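Local coordinates for thiol-activated cytolysin (Desulfobulbus propionicus, PDB 6NAL), which probably punches pores in target membranes by assembling into a ring and inserting a beta-barrel, as cholesterol-dependent cytolysins do, at residues Phe146-Ser151 with Tyr189-Lys194; Gln243-Phe248 with Ser290-Gly295. All coordinates share one frame; numbering follows the deposited sequence.

Contact 1 of 2, residues Phe146-Ser151 with Tyr189-Lys194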
loop_
_atom_site.group_PDB
_atom_site.type_symbol
_atom_site.label_atom_id
_atom_site.label_comp_id
_atom_site.label_asym_id
_atom_site.label_seq_id
_atom_site.Cartn_x
_atom_site.Cartn_y
_atom_site.Cartn_z
ATOM N N PHE A 146 -4.757 16.810 -29.895
ATOM C CA PHE A 146 -4.103 15.523 -29.726
ATOM C C PHE A 146 -4.877 14.649 -28.763
ATOM O O PHE A 146 -5.468 15.144 -27.804
ATOM C CB PHE A 146 -2.659 15.691 -29.241
ATOM C CG PHE A 146 -1.688 16.143 -30.318
ATOM C CD1 PHE A 146 -1.424 15.341 -31.440
ATOM C CD2 PHE A 146 -1.017 17.343 -30.205
ATOM C CE1 PHE A 146 -0.525 15.750 -32.433
ATOM C CE2 PHE A 146 -0.120 17.745 -31.193
ATOM C CZ PHE A 146 0.136 16.938 -32.296
ATOM N N GLN A 147 -4.910 13.353 -29.073
ATOM C CA GLN A 147 -5.121 12.322 -28.063
ATOM C C GLN A 147 -3.818 12.057 -27.307
ATOM O O GLN A 147 -2.725 12.076 -27.871
ATOM C CB GLN A 147 -5.649 11.030 -28.679
ATOM C CG GLN A 147 -5.677 9.885 -27.683
ATOM C CD GLN A 147 -5.803 8.517 -28.354
ATOM O OE1 GLN A 147 -6.140 8.429 -29.544
ATOM N NE2 GLN A 147 -5.550 7.450 -27.590
ATOM N N TYR A 148 -3.945 11.809 -26.008
ATOM C CA TYR A 148 -2.816 11.800 -25.104
ATOM C C TYR A 148 -2.751 10.437 -24.444
ATOM O O TYR A 148 -3.780 9.859 -24.133
ATOM C CB TYR A 148 -2.961 12.914 -24.100
ATOM C CG TYR A 148 -1.822 13.019 -23.145
ATOM C CD1 TYR A 148 -0.651 13.641 -23.508
ATOM C CD2 TYR A 148 -1.934 12.530 -21.861
ATOM C CE1 TYR A 148 0.392 13.757 -22.618
ATOM C CE2 TYR A 148 -0.884 12.625 -20.962
ATOM C CZ TYR A 148 0.263 13.257 -21.347
ATOM O OH TYR A 148 1.312 13.387 -20.480
ATOM N N SER A 149 -1.542 9.884 -24.340
ATOM C CA SER A 149 -1.327 8.604 -23.669
ATOM C C SER A 149 -0.001 8.654 -22.945
ATOM O O SER A 149 0.963 9.169 -23.502
ATOM C CB SER A 149 -1.259 7.393 -24.611
ATOM O OG SER A 149 -2.451 7.277 -25.354
ATOM N N SER A 150 0.067 8.086 -21.740
ATOM C CA SER A 150 1.326 8.035 -21.012
ATOM C C SER A 150 1.363 6.811 -20.115
ATOM O O SER A 150 0.330 6.345 -19.655
ATOM C CB SER A 150 1.518 9.280 -20.160
ATOM O OG SER A 150 0.568 9.313 -19.100
ATOM N N SER A 151 2.559 6.306 -19.854
ATOM C CA SER A 151 2.678 5.104 -19.047
ATOM C C SER A 151 4.152 4.773 -18.920
ATOM O O SER A 151 4.938 5.013 -19.844
ATOM C CB SER A 151 1.872 3.946 -19.668
ATOM O OG SER A 151 2.058 2.717 -18.922
ATOM N N TYR A 189 9.712 5.945 -19.178
ATOM C CA TYR A 189 8.363 6.460 -19.258
ATOM C C TYR A 189 8.071 7.007 -20.661
ATOM O O TYR A 189 8.877 7.734 -21.243
ATOM C CB TYR A 189 8.212 7.539 -18.189
ATOM C CG TYR A 189 6.811 7.979 -17.957
ATOM C CD1 TYR A 189 5.983 7.290 -17.120
ATOM C CD2 TYR A 189 6.314 9.063 -18.590
ATOM C CE1 TYR A 189 4.676 7.675 -16.908
ATOM C CE2 TYR A 189 4.992 9.483 -18.369
ATOM C CZ TYR A 189 4.180 8.770 -17.532
ATOM O OH TYR A 189 2.878 9.156 -17.322
ATOM N N LEU A 190 6.882 6.735 -21.165
ATOM C CA LEU A 190 6.564 7.099 -22.542
ATOM C C LEU A 190 5.264 7.868 -22.665
ATOM O O LEU A 190 4.225 7.439 -22.163
ATOM C CB LEU A 190 6.481 5.873 -23.424
ATOM C CG LEU A 190 6.684 6.152 -24.913
ATOM C CD1 LEU A 190 8.139 6.377 -25.187
ATOM C CD2 LEU A 190 6.152 4.942 -25.694
ATOM N N ILE A 191 5.323 8.984 -23.374
ATOM C CA ILE A 191 4.159 9.792 -23.694
ATOM C C ILE A 191 3.967 9.788 -25.201
ATOM O O ILE A 191 4.932 9.914 -25.962
ATOM C CB ILE A 191 4.355 11.232 -23.169
ATOM C CG1 ILE A 191 4.465 11.236 -21.642
ATOM C CG2 ILE A 191 3.226 12.173 -23.604
ATOM C CD1 ILE A 191 4.866 12.569 -21.087
ATOM N N ARG A 192 2.711 9.718 -25.624
ATOM C CA ARG A 192 2.359 9.855 -27.015
ATOM C C ARG A 192 1.253 10.866 -27.204
ATOM O O ARG A 192 0.200 10.738 -26.594
ATOM C CB ARG A 192 1.889 8.539 -27.588
ATOM C CG ARG A 192 1.779 8.602 -29.054
ATOM C CD ARG A 192 1.044 7.440 -29.644
ATOM N NE ARG A 192 -0.239 7.224 -29.004
ATOM C CZ ARG A 192 -1.046 6.225 -29.310
ATOM N NH1 ARG A 192 -0.672 5.384 -30.271
ATOM N NH2 ARG A 192 -2.200 6.072 -28.662
ATOM N N PHE A 193 1.475 11.817 -28.108
ATOM C CA PHE A 193 0.439 12.712 -28.620
ATOM C C PHE A 193 0.024 12.238 -30.003
ATOM O O PHE A 193 0.880 12.083 -30.872
ATOM C CB PHE A 193 0.950 14.150 -28.722
ATOM C CG PHE A 193 1.317 14.770 -27.391
ATOM C CD1 PHE A 193 2.537 14.533 -26.827
ATOM C CD2 PHE A 193 0.436 15.595 -26.749
ATOM C CE1 PHE A 193 2.895 15.079 -25.637
ATOM C CE2 PHE A 193 0.772 16.159 -25.559
ATOM C CZ PHE A 193 2.020 15.894 -24.984
ATOM N N LYS A 194 -1.272 12.000 -30.220
ATOM C CA LYS A 194 -1.702 11.456 -31.494
ATOM C C LYS A 194 -2.851 12.240 -32.097
ATOM O O LYS A 194 -3.890 12.411 -31.460
ATOM C CB LYS A 194 -2.130 9.998 -31.342
ATOM C CG LYS A 194 -2.520 9.268 -32.685
ATOM C CD LYS A 194 -3.345 7.981 -32.379
ATOM C CE LYS A 194 -2.904 6.901 -33.320
ATOM N NZ LYS A 194 -2.828 5.510 -32.686
#

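Contact 2 of 2, residues Gln243-Phe248 with Ser290-Gly295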
loop_
_atom_site.group_PDB
_atom_site.type_symbol
_atom_site.label_atom_id
_atom_site.label_comp_id
_atom_site.label_asym_id
_atom_site.label_seq_id
_atom_site.Cartn_x
_atom_site.Cartn_y
_atom_site.Cartn_z
ATOM N N GLN A 243 1.942 12.058 -35.143
ATOM C CA GLN A 243 2.207 11.318 -33.931
ATOM C C GLN A 243 3.512 11.859 -33.376
ATOM O O GLN A 243 4.489 12.044 -34.098
ATOM C CB GLN A 243 2.247 9.820 -34.246
ATOM C CG GLN A 243 1.823 8.928 -33.147
ATOM C CD GLN A 243 1.424 7.547 -33.629
ATOM O OE1 GLN A 243 0.602 6.901 -32.993
ATOM N NE2 GLN A 243 2.004 7.082 -34.727
ATOM N N ILE A 244 3.495 12.131 -32.092
ATOM C CA ILE A 244 4.658 12.551 -31.341
ATOM C C ILE A 244 4.859 11.594 -30.166
ATOM O O ILE A 244 3.927 11.341 -29.387
ATOM C CB ILE A 244 4.492 13.992 -30.830
ATOM C CG1 ILE A 244 4.185 14.880 -32.041
ATOM C CG2 ILE A 244 5.719 14.375 -30.061
ATOM C CD1 ILE A 244 3.677 16.235 -31.653
ATOM N N PHE A 245 6.080 11.106 -30.015
ATOM C CA PHE A 245 6.461 10.264 -28.892
ATOM C C PHE A 245 7.520 10.981 -28.089
ATOM O O PHE A 245 8.461 11.509 -28.673
ATOM C CB PHE A 245 7.029 8.930 -29.378
ATOM C CG PHE A 245 6.002 7.996 -29.904
ATOM C CD1 PHE A 245 5.686 7.980 -31.233
ATOM C CD2 PHE A 245 5.356 7.117 -29.052
ATOM C CE1 PHE A 245 4.730 7.092 -31.729
ATOM C CE2 PHE A 245 4.401 6.240 -29.525
ATOM C CZ PHE A 245 4.093 6.223 -30.864
ATOM N N LEU A 246 7.380 10.980 -26.761
ATOM C CA LEU A 246 8.413 11.456 -25.848
ATOM C C LEU A 246 8.863 10.322 -24.931
ATOM O O LEU A 246 8.070 9.802 -24.146
ATOM C CB LEU A 246 7.905 12.611 -24.994
ATOM C CG LEU A 246 7.847 13.981 -25.641
ATOM C CD1 LEU A 246 6.497 14.000 -26.298
ATOM C CD2 LEU A 246 8.048 15.022 -24.606
ATOM N N LYS A 247 10.139 9.991 -24.974
ATOM C CA LYS A 247 10.690 8.917 -24.168
ATOM C C LYS A 247 11.529 9.531 -23.062
ATOM O O LYS A 247 12.440 10.312 -23.335
ATOM C CB LYS A 247 11.535 7.973 -25.021
ATOM C CG LYS A 247 12.148 6.857 -24.219
ATOM C CD LYS A 247 12.833 5.839 -25.153
ATOM C CE LYS A 247 14.289 5.608 -24.735
ATOM N NZ LYS A 247 15.026 6.909 -24.746
ATOM N N PHE A 248 11.205 9.197 -21.815
ATOM C CA PHE A 248 11.960 9.642 -20.650
ATOM C C PHE A 248 12.645 8.428 -20.030
ATOM O O PHE A 248 11.977 7.461 -19.665
ATOM C CB PHE A 248 11.066 10.296 -19.613
ATOM C CG PHE A 248 10.242 11.423 -20.120
ATOM C CD1 PHE A 248 9.026 11.200 -20.735
ATOM C CD2 PHE A 248 10.672 12.729 -19.968
ATOM C CE1 PHE A 248 8.273 12.265 -21.205
ATOM C CE2 PHE A 248 9.913 13.782 -20.406
ATOM C CZ PHE A 248 8.720 13.548 -21.038
ATOM N N SER A 290 14.037 11.988 -25.232
ATOM C CA SER A 290 14.149 11.681 -26.647
ATOM C C SER A 290 12.784 11.904 -27.247
ATOM O O SER A 290 11.786 11.649 -26.593
ATOM C CB SER A 290 14.577 10.271 -26.889
ATOM O OG SER A 290 15.914 10.148 -26.472
ATOM N N ILE A 291 12.751 12.356 -28.489
ATOM C CA ILE A 291 11.503 12.710 -29.150
ATOM C C ILE A 291 11.539 12.308 -30.607
ATOM O O ILE A 291 12.517 12.548 -31.321
ATOM C CB ILE A 291 11.217 14.211 -29.063
ATOM C CG1 ILE A 291 11.159 14.619 -27.606
ATOM C CG2 ILE A 291 9.968 14.506 -29.782
ATOM C CD1 ILE A 291 10.926 16.094 -27.463
ATOM N N VAL A 292 10.444 11.749 -31.061
ATOM C CA VAL A 292 10.282 11.444 -32.458
ATOM C C VAL A 292 8.946 12.008 -32.908
ATOM O O VAL A 292 7.920 11.859 -32.232
ATOM C CB VAL A 292 10.392 9.930 -32.736
ATOM C CG1 VAL A 292 9.440 9.212 -31.917
ATOM C CG2 VAL A 292 10.115 9.622 -34.178
ATOM N N VAL A 293 8.969 12.646 -34.070
ATOM C CA VAL A 293 7.806 13.279 -34.650
ATOM C C VAL A 293 7.585 12.662 -36.034
ATOM O O VAL A 293 8.510 12.608 -36.846
ATOM C CB VAL A 293 7.999 14.804 -34.732
ATOM C CG1 VAL A 293 6.880 15.397 -35.615
ATOM C CG2 VAL A 293 8.035 15.458 -33.319
ATOM N N HIS A 294 6.361 12.244 -36.317
ATOM C CA HIS A 294 6.064 11.401 -37.479
ATOM C C HIS A 294 4.743 11.878 -38.077
ATOM O O HIS A 294 3.741 11.976 -37.358
ATOM C CB HIS A 294 6.022 9.932 -37.019
ATOM C CG HIS A 294 5.775 8.942 -38.109
ATOM N ND1 HIS A 294 5.018 7.801 -37.922
ATOM C CD2 HIS A 294 6.193 8.913 -39.388
ATOM C CE1 HIS A 294 4.961 7.128 -39.053
ATOM N NE2 HIS A 294 5.654 7.789 -39.963
ATOM N N GLY A 295 4.756 12.246 -39.357
ATOM C CA GLY A 295 3.564 12.744 -40.009
ATOM C C GLY A 295 3.499 14.260 -39.977
ATOM O O GLY A 295 3.629 14.869 -38.912
HETATM O O HOH W 1 15.551 9.095 -23.569
#

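Contact 1 of 2, residues Phe146-Ser151 with Tyr189-Lys194
Three aromatic side chains, Phe146, Tyr148 and Phe193, meet on one face of an antiparallel strand pair, and Phe193 sits in the middle of them. The backbone sets Phe193 CB over one face of the Phe146 ring, near its rim and 3.7 Å from Phe146 CG, a CH-pi contact. CG anti to the carbonyl carbon then determines where the Phe193 ring goes: its edge faces the same surface as an offset edge-to-face pair, planes 72° apart. Tyr148, its CG anti to the backbone N, lies alongside Phe193 and presents its edge to a face of the Phe193 ring: Tyr148 CD1 stands 3.5 Å from Phe193 CE2, with the planes at 66°. Farther along the tyrosine, CE1 meets Ile191 CG2 at 3.4 Å.

The same face ends in a polar contact. Ser150 OG, held in the crowded position between backbone N and carbonyl carbon, donates to Tyr189 OH at 2.9 Å, while Ser151 O lies over a face of the Tyr189 ring, toward its rim.

On the other face Gln147 and Lys194 run side by side, and Lys194 CD lies over the guanidinium of Arg192. Arg192 NH2 comes to 3.5 Å from Ser149 OG without a hydrogen bond.

Paired backbone bonds at Gln147-Lys194, Ser149-Arg192 and Ser151-Leu190 fix the register; the straightest, Arg192 N to Ser149 O, is 2.8 Å long with 167° at the hydrogen. Tyr148 N, in a non-hydrogen-bonded pair, instead binds Tyr445 OH of the second subunit.

The two faces thus differ in chemistry. One is largely aromatic and aliphatic, whereas the other gathers cationic groups: Lys194 NZ is bound by Asn335, Arg192 NH1 weakly by Gln243, both neutral amides, and the buried N-H of Arg192 NE has no hydrogen-bond partner in the model.

Contact 2 of 2, residues Gln243-Phe248 with Ser290-Gly295
Gln243 opens the pairing by exchanging two backbone bonds with His294, its N reaching His294 O at 2.9 Å nearly along the carbonyl axis. Next, Ile244 turns to the opposite face and lies beside Val293, CG1 to CG2 of the valine at 4.1 Å. At Phe245 the backbone bonds return: its N meets Val292 O at 3.0 Å, almost straight (172°). Its CB touches Val292 CG1 at 3.5 Å, the valine methyl occupying the crowded position between backbone N and carbonyl carbon, and Leu170 and Leu174 of helix 167-174 pack against the Phe245 side chain. Leu246 places CG 3.9 Å from Ile291 CG1, the two chains pointing the same way, with Ile315 of helix 309-320 packed on both. Lys247 bonds Ser290 through the backbone, and its chain, bent at its last two torsions, brings NZ to a water that accepts at 2.5 Å and also bonds Ser290 OG.

Alternating hydrogen-bonded and non-hydrogen-bonded pairs show a regular antiparallel pair. Its neighbours, strand 187-202 beside 232-250 and strand 299-305 beside 287-294, together with the family assignment, place it in the twisted central sheet of a cholesterol-dependent cytolysin, with helices packed on both faces.

Overall arrangement
Contact 1 and contact 2, their centres 9 Å apart, are successive parts of one antiparallel sheet, joined where strands 187-202 and 232-250 lie side by side. Probable backbone bonds make the seam: Tyr189 N to Phe248 O and Ile191 O to Leu246 N, both 2.8 Å. Side chains cross it too, Ile191 CD1 reaching Phe248 CE1 at 3.4 Å. The strand order is therefore 147-152, 187-202, 232-250, 287-294. The connection within contact 1 is mostly helical, that within contact 2 a mixture of helix, strand and loop, consistent with the regions that unfold into membrane-spanning hairpins in this family. An imidazole, probably from crystallisation, lies about 4 Å from the Ser151 side chain in contact 1.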